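Local coordinates for protein KLLA0E08119p (Kluyveromyces lactis, PDB 3VA7) that is the urea carboxylase part of a larger enzyme and probably uses biotin, ATP and bicarbonate to carboxylate urea, the first step of the allophanate route, at residues 743-748 with 779-784. Residues are numbered along the deposited sequence; the frame is centred on the assembly and turned at random.
Sequences PVIITC and IQFVPL
Ile745 and Phe781 lie on strands 742-746 and 778-783; their CA atoms, the closest pair between the segments, are 11.3 Å apart. That spacing is too wide for strand pairing, and no hydrogen bond links segments 743-748 and 779-784. Both strands belong to one mixed sheet of seven strands whose first and last strands also pair, yet neither neighbours the other in its strand order. Ile745 instead pairs its backbone with Val702 of strand 701-705.

Ile745, Ile779 and Phe781 supply every atom of the contact. All three are buried and direct their CB atoms toward the opposing strand, consistent with two strands facing each other across the interior of the sheet. Val744 and Ile746, the strand neighbours of Ile745, touch the biotinyl group, consistent with this strand lining the biotin pocket on one side and the apolar core on the other.

The delta methyl of Ile745 does the touching on its side. With CG1 anti to the carbonyl carbon (chi1 -52°) and the chain extended beyond it (chi2 164°), CD1 is carried far from its own strand. It reaches the Phe781 ring at its edge, in plane, with Ile745 CD1 3.9 Å from Phe781 CZ, so the methyl abuts the rim and does not lie over a face. Ile779 meets the same methyl tip to tip, its CD1 4.2 Å from Ile745 CD1. Ile779 CG1 also stands over the rim of one face, 4.2 Å above the plane of the Phe781 ring. The rings of Phe686 and Trp691 also meet Phe781.

The interface buries just 77 Å² in total. With only methyl-to-methyl and methyl-to-ring-edge contacts, nothing directional joins these segments, and their association rests on burial of apolar surface inside the carboxyltransferase domain.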
# COMPACT_ATOMS: atom_id res chain seq x y z
N PRO A 743 -14.38 23.68 -11.58
CA PRO A 743 -14.99 22.44 -11.13
C PRO A 743 -14.25 21.22 -11.56
O PRO A 743 -13.47 21.26 -12.49
CB PRO A 743 -16.36 22.45 -11.81
CG PRO A 743 -16.06 23.13 -13.18
CD PRO A 743 -14.78 24.00 -12.98
N VAL A 744 -14.52 20.11 -10.90
CA VAL A 744 -13.85 18.88 -11.20
C VAL A 744 -14.81 17.77 -10.86
O VAL A 744 -15.56 17.85 -9.85
CB VAL A 744 -12.55 18.75 -10.39
CG1 VAL A 744 -12.76 19.16 -8.91
CG2 VAL A 744 -11.98 17.37 -10.51
N ILE A 745 -14.83 16.74 -11.70
CA ILE A 745 -15.69 15.64 -11.41
C ILE A 745 -15.01 14.61 -10.51
O ILE A 745 -14.05 13.98 -10.91
CB ILE A 745 -16.17 14.93 -12.68
CG1 ILE A 745 -16.79 15.94 -13.67
CG2 ILE A 745 -17.19 13.80 -12.29
CD1 ILE A 745 -16.90 15.34 -15.03
N ILE A 746 -15.60 14.40 -9.32
CA ILE A 746 -15.17 13.42 -8.32
C ILE A 746 -15.34 11.97 -8.82
O ILE A 746 -16.46 11.49 -8.98
CB ILE A 746 -15.92 13.64 -6.92
CG1 ILE A 746 -15.91 15.11 -6.47
CG2 ILE A 746 -15.32 12.80 -5.82
CD1 ILE A 746 -14.56 15.64 -6.43
N THR A 747 -14.26 11.25 -9.04
CA THR A 747 -14.41 9.91 -9.59
C THR A 747 -13.98 8.82 -8.59
O THR A 747 -13.79 9.10 -7.42
CB THR A 747 -13.58 9.82 -10.87
OG1 THR A 747 -12.19 10.23 -10.57
CG2 THR A 747 -14.25 10.71 -12.02
N CYS A 748 -13.81 7.58 -9.02
CA CYS A 748 -13.65 6.46 -8.07
C CYS A 748 -12.43 6.43 -7.14
O CYS A 748 -12.43 5.70 -6.17
CB CYS A 748 -13.81 5.11 -8.77
SG CYS A 748 -12.51 4.84 -10.00
N ILE A 779 -17.79 18.37 -23.02
CA ILE A 779 -18.92 17.67 -22.44
C ILE A 779 -20.00 18.67 -22.15
O ILE A 779 -19.71 19.87 -22.02
CB ILE A 779 -18.55 16.88 -21.12
CG1 ILE A 779 -18.32 17.82 -19.93
CG2 ILE A 779 -17.29 16.01 -21.32
CD1 ILE A 779 -17.67 17.14 -18.71
N GLN A 780 -21.23 18.17 -22.02
CA GLN A 780 -22.37 18.98 -21.58
C GLN A 780 -23.15 18.13 -20.63
O GLN A 780 -23.43 16.94 -20.89
CB GLN A 780 -23.28 19.35 -22.75
CG GLN A 780 -24.35 20.35 -22.37
CD GLN A 780 -25.29 20.70 -23.54
OE1 GLN A 780 -25.44 19.92 -24.51
NE2 GLN A 780 -25.93 21.86 -23.45
N PHE A 781 -23.48 18.74 -19.50
CA PHE A 781 -24.24 18.05 -18.45
C PHE A 781 -25.72 18.19 -18.70
O PHE A 781 -26.27 19.26 -18.90
CB PHE A 781 -23.87 18.61 -17.08
CG PHE A 781 -22.44 18.33 -16.70
CD1 PHE A 781 -21.99 17.01 -16.58
CD2 PHE A 781 -21.56 19.39 -16.44
CE1 PHE A 781 -20.69 16.74 -16.23
CE2 PHE A 781 -20.23 19.12 -16.08
CZ PHE A 781 -19.77 17.80 -15.99
N VAL A 782 -26.38 17.08 -18.65
CA VAL A 782 -27.74 17.01 -19.10
C VAL A 782 -28.57 16.59 -17.86
O VAL A 782 -28.27 15.58 -17.21
CB VAL A 782 -27.70 16.00 -20.28
CG1 VAL A 782 -28.28 14.71 -19.93
CG2 VAL A 782 -28.28 16.61 -21.53
N PRO A 783 -29.56 17.41 -17.46
CA PRO A 783 -30.34 17.09 -16.25
C PRO A 783 -31.23 15.86 -16.42
O PRO A 783 -31.80 15.58 -17.49
CB PRO A 783 -31.19 18.33 -16.02
CG PRO A 783 -31.28 18.95 -17.35
CD PRO A 783 -30.09 18.58 -18.17
N LEU A 784 -31.33 15.12 -15.34
CA LEU A 784 -31.92 13.82 -15.35
C LEU A 784 -32.62 13.71 -13.97
O LEU A 784 -32.07 14.19 -12.93
CB LEU A 784 -30.82 12.79 -15.50
CG LEU A 784 -30.61 11.92 -16.73
CD1 LEU A 784 -30.55 12.71 -18.00
CD2 LEU A 784 -29.39 10.98 -16.54